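Local coordinates for protein SnoK (PDB 5EPA) that acts as a non-heme iron, 2-oxoglutarate-dependent carbocyclase in the biosynthesis of the polyketide nogalamycin, at residues A[98-103]-A[213-218]; A[110-115]-A[146-151]; A[27-32]-A[39-44]. All coordinates share one frame; numbering follows the deposited sequence.

Contact 1. Residues A[98-103]-A[213-218]. With AKG (2-oxoglutaric acid), chain H.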
# COMPACT_ATOMS: atom_id res chain seq x y z
N PRO A 98 16.30 -4.24 -3.51
CA PRO A 98 16.53 -4.16 -4.95
C PRO A 98 15.45 -4.82 -5.79
O PRO A 98 15.11 -4.32 -6.85
CB PRO A 98 17.86 -4.89 -5.14
CG PRO A 98 18.52 -4.87 -3.78
CD PRO A 98 17.42 -4.87 -2.79
N GLU A 99 14.91 -5.94 -5.33
CA GLU A 99 13.92 -6.61 -6.11
C GLU A 99 12.55 -5.94 -5.97
O GLU A 99 11.88 -5.68 -6.97
CB GLU A 99 13.86 -8.11 -5.76
CG GLU A 99 15.22 -8.82 -5.75
CD GLU A 99 16.08 -8.59 -6.99
OE1 GLU A 99 15.61 -8.02 -8.03
OE2 GLU A 99 17.25 -9.00 -6.95
N ILE A 100 12.12 -5.65 -4.76
CA ILE A 100 10.81 -5.04 -4.58
C ILE A 100 10.75 -3.69 -5.32
O ILE A 100 9.77 -3.42 -6.00
CB ILE A 100 10.47 -4.82 -3.09
CG1 ILE A 100 10.40 -6.15 -2.35
CG2 ILE A 100 9.15 -4.07 -2.97
CD1 ILE A 100 10.24 -5.99 -0.84
N SER A 101 11.75 -2.83 -5.09
CA SER A 101 11.71 -1.47 -5.61
C SER A 101 12.01 -1.50 -7.09
O SER A 101 11.46 -0.73 -7.86
CB SER A 101 12.67 -0.51 -4.85
OG SER A 101 14.01 -0.87 -5.02
N GLY A 102 12.88 -2.41 -7.51
CA GLY A 102 13.15 -2.56 -8.94
C GLY A 102 11.93 -3.06 -9.75
O GLY A 102 11.71 -2.65 -10.89
N ILE A 103 11.16 -3.96 -9.15
CA ILE A 103 9.92 -4.43 -9.77
C ILE A 103 8.93 -3.28 -9.85
O ILE A 103 8.30 -3.09 -10.86
CB ILE A 103 9.31 -5.63 -9.00
CG1 ILE A 103 10.16 -6.88 -9.25
CG2 ILE A 103 7.87 -5.89 -9.44
CD1 ILE A 103 9.90 -7.98 -8.25
N VAL A 213 4.46 -10.33 -2.87
CA VAL A 213 4.08 -8.93 -2.90
C VAL A 213 2.96 -8.72 -3.89
O VAL A 213 3.03 -9.23 -5.01
CB VAL A 213 5.25 -8.02 -3.32
CG1 VAL A 213 4.84 -6.58 -3.25
CG2 VAL A 213 6.45 -8.24 -2.41
N VAL A 214 1.94 -7.96 -3.51
CA VAL A 214 0.96 -7.52 -4.47
C VAL A 214 1.11 -6.01 -4.64
O VAL A 214 1.05 -5.28 -3.67
CB VAL A 214 -0.47 -7.81 -4.03
CG1 VAL A 214 -1.45 -7.54 -5.17
CG2 VAL A 214 -0.61 -9.25 -3.57
N PHE A 215 1.24 -5.57 -5.88
CA PHE A 215 1.37 -4.15 -6.22
C PHE A 215 0.06 -3.64 -6.74
O PHE A 215 -0.62 -4.32 -7.50
CB PHE A 215 2.41 -3.95 -7.34
CG PHE A 215 3.79 -4.31 -6.96
CD1 PHE A 215 4.21 -5.59 -7.01
CD2 PHE A 215 4.69 -3.32 -6.54
CE1 PHE A 215 5.51 -5.93 -6.61
CE2 PHE A 215 5.98 -3.63 -6.18
CZ PHE A 215 6.39 -4.95 -6.21
N HIS A 216 -0.32 -2.45 -6.32
CA HIS A 216 -1.53 -1.82 -6.88
C HIS A 216 -1.36 -0.32 -7.12
O HIS A 216 -0.81 0.41 -6.29
CB HIS A 216 -2.82 -2.13 -6.01
CG HIS A 216 -2.83 -1.50 -4.66
ND1 HIS A 216 -2.31 -2.11 -3.56
CD2 HIS A 216 -3.26 -0.28 -4.24
CE1 HIS A 216 -2.41 -1.32 -2.51
NE2 HIS A 216 -3.03 -0.22 -2.89
N HIS A 217 -1.90 0.11 -8.24
CA HIS A 217 -1.89 1.52 -8.62
C HIS A 217 -2.68 2.41 -7.65
O HIS A 217 -3.59 1.95 -6.97
CB HIS A 217 -2.43 1.67 -10.02
CG HIS A 217 -2.22 3.02 -10.62
ND1 HIS A 217 -3.13 4.04 -10.48
CD2 HIS A 217 -1.24 3.50 -11.42
CE1 HIS A 217 -2.70 5.10 -11.14
NE2 HIS A 217 -1.55 4.80 -11.72
N CYS A 218 -2.30 3.68 -7.57
CA CYS A 218 -2.92 4.62 -6.60
C CYS A 218 -4.40 4.93 -6.88
O CYS A 218 -5.09 5.50 -6.04
CB CYS A 218 -2.14 5.94 -6.49
SG CYS A 218 -2.09 6.94 -8.03
C1 AKG H . -3.03 -0.31 1.10
O1 AKG H . -1.94 -0.93 1.13
O2 AKG H . -3.29 0.70 0.38
C2 AKG H . -4.13 -0.73 1.96
O5 AKG H . -5.15 -0.07 1.83
C3 AKG H . -3.98 -1.90 2.90
C4 AKG H . -5.12 -2.12 3.90
C5 AKG H . -4.86 -3.38 4.74
O3 AKG H . -3.68 -3.84 4.91
O4 AKG H . -5.80 -3.97 5.28
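Phe215 reaches from strand 213-217 to helix 98-103 and meets it with the far end of its ring. The tight part of the contact lies here: CG2 of Ile103 sits 3.7 Å from CZ of Phe215 and equally near CE1, the two side chains crossing at about a right angle. The backbone carbonyl of Ile100 adds a polar touch, its O lying 3.7 Å from CZ of Phe215, at the ring edge and near the ring plane, where it faces aromatic C-H groups. With CG of Phe215 anti to its carbonyl carbon (chi1 -65°), the ring extends toward the helix, while CG1 of Val213, two residues back, lies over one face, offset toward the rim. Were Phe215 cut back to an alanine, the Ile103 methyl and the Ile100 carbonyl would probably lose the ring they meet, and a gap would be likely to open between helix and strand.

The packing is looser on the Val213 flank. CG1 of Ile100 comes only within 4.5 Å of CG2 of Val213, and CG2 of Ile100 stays 4.3 Å from CZ of Phe215. Even this flank is not a solvent side, since all four touching residues are buried; Ile100 also leans on Val44 and Ile152.

On the other face of the strand, His216 points into the 2-oxoglutarate pocket of the cupin-type barrel. Its NE2 gives a weak hydrogen bond to O2 of the ligand (3.4 Å, 130°) and is also hydrogen-bonded to the iron ligand Asp135. Alternation along the strand thus divides the chemistry: Val213 and Phe215 meet the helix mainly by apolar packing, without a hydrogen bond across the contact, whereas the imidazole of His216 faces the 2-oxoglutarate pocket.

Contact 2. Residues A[110-115]-A[146-151]. With AKG (2-oxoglutaric acid), chain H.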
# COMPACT_ATOMS: atom_id res chain seq x y z
N ALA A 110 8.01 4.60 -14.86
CA ALA A 110 8.45 5.99 -14.65
C ALA A 110 9.25 6.10 -13.34
O ALA A 110 9.13 5.24 -12.49
CB ALA A 110 7.26 6.92 -14.60
N PRO A 111 10.08 7.15 -13.19
CA PRO A 111 10.91 7.26 -12.00
C PRO A 111 10.07 7.42 -10.73
O PRO A 111 9.03 8.09 -10.74
CB PRO A 111 11.78 8.51 -12.25
CG PRO A 111 11.70 8.75 -13.73
CD PRO A 111 10.30 8.29 -14.11
N LEU A 112 10.53 6.80 -9.65
CA LEU A 112 9.83 6.78 -8.40
C LEU A 112 10.69 7.23 -7.24
O LEU A 112 11.92 7.18 -7.29
CB LEU A 112 9.37 5.39 -8.09
CG LEU A 112 8.44 4.70 -9.09
CD1 LEU A 112 8.32 3.24 -8.74
CD2 LEU A 112 7.06 5.35 -9.13
N ARG A 113 10.00 7.65 -6.18
CA ARG A 113 10.60 7.87 -4.88
C ARG A 113 9.79 7.12 -3.85
O ARG A 113 8.61 6.92 -4.03
CB ARG A 113 10.59 9.35 -4.47
CG ARG A 113 11.57 10.26 -5.17
CD ARG A 113 11.31 11.71 -4.80
NE ARG A 113 12.19 12.59 -5.53
CZ ARG A 113 13.47 12.82 -5.22
NH1 ARG A 113 14.04 12.20 -4.17
NH2 ARG A 113 14.20 13.65 -5.96
N VAL A 114 10.42 6.80 -2.72
CA VAL A 114 9.65 6.31 -1.56
C VAL A 114 8.92 7.48 -0.88
O VAL A 114 9.55 8.45 -0.48
CB VAL A 114 10.56 5.64 -0.53
CG1 VAL A 114 9.74 5.14 0.64
CG2 VAL A 114 11.31 4.48 -1.16
N TYR A 115 7.60 7.39 -0.81
CA TYR A 115 6.77 8.37 -0.12
C TYR A 115 6.71 8.05 1.35
O TYR A 115 6.89 8.91 2.20
CB TYR A 115 5.33 8.48 -0.67
CG TYR A 115 4.43 9.23 0.29
CD1 TYR A 115 4.64 10.55 0.57
CD2 TYR A 115 3.44 8.59 1.00
CE1 TYR A 115 3.87 11.24 1.49
CE2 TYR A 115 2.65 9.28 1.92
CZ TYR A 115 2.90 10.62 2.16
OH TYR A 115 2.14 11.31 3.11
N ALA A 146 1.89 7.68 -11.87
CA ALA A 146 2.29 6.28 -11.83
C ALA A 146 2.46 5.78 -10.42
O ALA A 146 2.94 4.68 -10.21
CB ALA A 146 3.57 6.10 -12.62
N THR A 147 2.12 6.61 -9.44
CA THR A 147 2.23 6.22 -8.05
C THR A 147 1.54 4.86 -7.81
O THR A 147 0.39 4.64 -8.23
CB THR A 147 1.66 7.29 -7.13
OG1 THR A 147 2.47 8.46 -7.21
CG2 THR A 147 1.63 6.86 -5.68
N LEU A 148 2.23 4.01 -7.06
CA LEU A 148 1.74 2.67 -6.72
C LEU A 148 2.26 2.19 -5.36
O LEU A 148 3.20 2.76 -4.79
CB LEU A 148 2.14 1.67 -7.78
CG LEU A 148 3.54 1.10 -7.79
CD1 LEU A 148 3.66 0.02 -8.84
CD2 LEU A 148 4.53 2.17 -8.10
N THR A 149 1.60 1.15 -4.84
CA THR A 149 1.89 0.61 -3.52
C THR A 149 2.31 -0.84 -3.64
O THR A 149 1.71 -1.60 -4.41
CB THR A 149 0.67 0.66 -2.62
OG1 THR A 149 0.27 2.02 -2.35
CG2 THR A 149 0.92 -0.05 -1.29
N ALA A 150 3.36 -1.20 -2.91
CA ALA A 150 3.77 -2.58 -2.75
C ALA A 150 3.25 -3.07 -1.40
O ALA A 150 3.63 -2.55 -0.37
CB ALA A 150 5.29 -2.69 -2.77
N TRP A 151 2.38 -4.07 -1.42
CA TRP A 151 1.80 -4.64 -0.20
C TRP A 151 2.51 -5.94 0.03
O TRP A 151 2.29 -6.91 -0.68
CB TRP A 151 0.32 -4.84 -0.39
CG TRP A 151 -0.49 -5.11 0.85
CD1 TRP A 151 -1.05 -4.20 1.69
CD2 TRP A 151 -0.89 -6.39 1.33
NE1 TRP A 151 -1.75 -4.84 2.68
CE2 TRP A 151 -1.66 -6.19 2.48
CE3 TRP A 151 -0.62 -7.71 0.91
CZ2 TRP A 151 -2.22 -7.24 3.18
CZ3 TRP A 151 -1.15 -8.76 1.65
CH2 TRP A 151 -1.94 -8.52 2.77
C1 AKG H . -3.03 -0.31 1.10
O1 AKG H . -1.94 -0.93 1.13
O2 AKG H . -3.29 0.70 0.38
C2 AKG H . -4.13 -0.73 1.96
O5 AKG H . -5.15 -0.07 1.83
C3 AKG H . -3.98 -1.90 2.90
C4 AKG H . -5.12 -2.12 3.90
C5 AKG H . -4.86 -3.38 4.74
O3 AKG H . -3.68 -3.84 4.91
O4 AKG H . -5.80 -3.97 5.28
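Ala110 and Ala146 bring the two backbones to 6.8 Å between their CA atoms, yet no hydrogen bond joins the segments, because strand 233-242 runs between strands 112-122 and 148-153 in the larger sheet of the double-stranded beta-helix (cupin) fold. The segments meet instead through side chains near the end of that strand. The two alanine methyls face each other at 4.3 Å between CB of Ala110 and CB of Ala146. Beside them, Leu112 and Leu148 cross at about a right angle: CD2 of Leu148 nestles against the fork of Leu112, 4.0 Å from its CD1 and 4.2 Å from its CD2. CG of Leu148 stands between its own backbone N and carbonyl carbon (chi1 80°), a rotamer that turns the branch toward Leu112. Helix 98-108 packs over this apolar patch through Ala104, Leu105 and Ala108. Asp242, on the intervening strand, is hydrogen-bonded to Ala146 N and to Thr147 OG1. Further along, segment 146-151 enters the 2-oxoglutarate site, where CG2 of Thr149 comes within 3.8 Å of ligand O1. The indole of Trp151 meets the distal carboxylate with its edge, NE1 donating in the ring plane to ligand O3 at 3.1 Å and 165°.

Contact 3. Residues A[27-32]-A[39-44]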
# COMPACT_ATOMS: atom_id res chain seq x y z
N LYS A 27 7.20 -9.82 -18.94
CA LYS A 27 6.39 -8.88 -19.66
C LYS A 27 4.90 -9.07 -19.43
O LYS A 27 4.16 -8.10 -19.42
CB LYS A 27 6.67 -9.08 -21.14
CG LYS A 27 7.96 -8.40 -21.52
CD LYS A 27 8.30 -8.51 -23.00
CE LYS A 27 9.75 -8.04 -23.22
NZ LYS A 27 10.79 -8.85 -22.50
N GLU A 28 4.47 -10.29 -19.24
CA GLU A 28 3.06 -10.59 -19.00
C GLU A 28 2.61 -10.02 -17.66
O GLU A 28 1.49 -9.52 -17.51
CB GLU A 28 2.83 -12.13 -19.01
CG GLU A 28 3.07 -12.88 -20.35
CD GLU A 28 4.54 -12.91 -20.85
OE1 GLU A 28 5.46 -13.02 -20.01
OE2 GLU A 28 4.76 -12.86 -22.10
N ALA A 29 3.47 -10.14 -16.66
CA ALA A 29 3.15 -9.58 -15.35
C ALA A 29 3.04 -8.05 -15.40
O ALA A 29 2.15 -7.46 -14.79
CB ALA A 29 4.21 -9.98 -14.33
N VAL A 30 3.92 -7.42 -16.16
CA VAL A 30 3.84 -5.99 -16.36
C VAL A 30 2.54 -5.59 -17.11
O VAL A 30 1.85 -4.65 -16.70
CB VAL A 30 5.04 -5.48 -17.17
CG1 VAL A 30 4.86 -4.01 -17.53
CG2 VAL A 30 6.32 -5.71 -16.38
N ARG A 31 2.20 -6.32 -18.16
CA ARG A 31 0.97 -6.06 -18.88
C ARG A 31 -0.25 -6.27 -17.99
O ARG A 31 -1.20 -5.49 -18.04
CB ARG A 31 0.91 -6.90 -20.16
CG ARG A 31 -0.32 -6.66 -21.03
CD ARG A 31 -0.30 -7.45 -22.33
NE ARG A 31 -0.06 -8.90 -22.16
CZ ARG A 31 1.06 -9.62 -22.44
NH1 ARG A 31 2.20 -9.09 -22.93
NH2 ARG A 31 1.04 -10.95 -22.20
N PHE A 32 -0.24 -7.31 -17.17
CA PHE A 32 -1.36 -7.57 -16.27
C PHE A 32 -1.56 -6.40 -15.35
O PHE A 32 -2.67 -5.92 -15.15
CB PHE A 32 -1.09 -8.84 -15.47
CG PHE A 32 -2.25 -9.31 -14.62
CD1 PHE A 32 -2.49 -8.77 -13.38
CD2 PHE A 32 -3.09 -10.31 -15.06
CE1 PHE A 32 -3.55 -9.18 -12.59
CE2 PHE A 32 -4.17 -10.74 -14.28
CZ PHE A 32 -4.38 -10.20 -13.02
N VAL A 39 -1.16 -6.41 -9.42
CA VAL A 39 -0.54 -7.67 -9.79
C VAL A 39 0.11 -8.35 -8.61
O VAL A 39 0.78 -7.72 -7.79
CB VAL A 39 0.48 -7.52 -10.94
CG1 VAL A 39 1.74 -6.76 -10.52
CG2 VAL A 39 0.87 -8.87 -11.51
N HIS A 40 -0.08 -9.65 -8.55
CA HIS A 40 0.49 -10.51 -7.52
C HIS A 40 1.83 -11.05 -8.00
O HIS A 40 1.89 -11.77 -8.98
CB HIS A 40 -0.47 -11.67 -7.23
CG HIS A 40 0.07 -12.71 -6.27
ND1 HIS A 40 -0.37 -14.00 -6.27
CD2 HIS A 40 1.03 -12.63 -5.33
CE1 HIS A 40 0.28 -14.68 -5.35
NE2 HIS A 40 1.13 -13.87 -4.76
N ILE A 41 2.90 -10.68 -7.31
CA ILE A 41 4.22 -11.20 -7.62
C ILE A 41 4.69 -12.15 -6.51
O ILE A 41 4.94 -11.73 -5.40
CB ILE A 41 5.23 -10.08 -7.78
CG1 ILE A 41 4.73 -9.05 -8.79
CG2 ILE A 41 6.58 -10.65 -8.20
CD1 ILE A 41 4.53 -9.58 -10.21
N PRO A 42 4.81 -13.43 -6.81
CA PRO A 42 5.22 -14.31 -5.72
C PRO A 42 6.73 -14.41 -5.48
O PRO A 42 7.54 -14.20 -6.40
CB PRO A 42 4.67 -15.68 -6.14
CG PRO A 42 4.47 -15.59 -7.62
CD PRO A 42 4.59 -14.17 -8.07
N ARG A 43 7.07 -14.79 -4.25
CA ARG A 43 8.42 -15.15 -3.87
C ARG A 43 9.47 -14.04 -4.17
O ARG A 43 10.45 -14.26 -4.83
CB ARG A 43 8.82 -16.46 -4.54
CG ARG A 43 7.87 -17.61 -4.21
CD ARG A 43 8.27 -18.91 -4.92
NE ARG A 43 8.14 -18.74 -6.36
CZ ARG A 43 7.03 -18.90 -7.05
NH1 ARG A 43 5.90 -19.23 -6.44
NH2 ARG A 43 7.05 -18.70 -8.37
N VAL A 44 9.21 -12.84 -3.68
CA VAL A 44 10.13 -11.76 -3.88
C VAL A 44 11.17 -11.78 -2.75
O VAL A 44 12.36 -11.62 -3.00
CB VAL A 44 9.41 -10.40 -3.91
CG1 VAL A 44 10.40 -9.28 -4.13
CG2 VAL A 44 8.35 -10.38 -5.01
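Val39 lays its CG2 methyl against Ala29 and Phe32 of helix 27-36, overlapping both backbone and side chain there. That one methyl is 3.8 Å from O of Ala29, and it lies just as close to CD1 of Phe32, meeting the phenyl ring obliquely. CG2 of Val39 is anti to its backbone N, with CG1 between N and the carbonyl carbon (chi1 69°), and this rotation directs CG2 to the seam between the two helix residues, which are three positions apart on the same side of the helix. CB of Val39 follows at 4.0 Å from CD1 of Phe32.

Farther along the strand the touch is slighter: CD1 of Ile41 approaches CB of Ala29 at 4.2 Å. The small side chain of Ala29 probably helps the strand lie close, the two short axes being 8.6 Å apart at their nearest. No hydrogen bond crosses between the two segments, and what joins them is van der Waals packing. Phe32, at the exposed margin, also packs edge-to-face with the ring of Tyr38, while Val39 continues inward onto Leu107 of helix 98-108.

The axes of segments 27-32 and 39-41 run roughly antiparallel, at 146°, joined by a short connection. They form an alpha-beta hairpin in which the N-terminal helix covers the edge strand of the major sheet of the double-stranded beta-helix.

Strand 213-217 ties the three contacts together, lying between strands 38-41 and 148-153 in the larger sheet. Contacts 1 and 2, with centres 8 Å apart, are joined by probable hydrogen bonds from Trp151 N to Val214 O and from Thr149 N to His216 O, each 2.9 Å. The centre of contact 3 is about 9 Å from that of contact 1, and Ile41 N meets Val213 O at 2.7 Å, again probably a hydrogen bond. Contacts 2 and 3 do not touch. Through His216 and Trp151, contacts 1 and 2 reach the two carboxylates of the 2-oxoglutarate, weakly at the His216 end, with Arg233 and Thr130 also bound to it; the side chain of Val39 in contact 3 stays about 14 Å away.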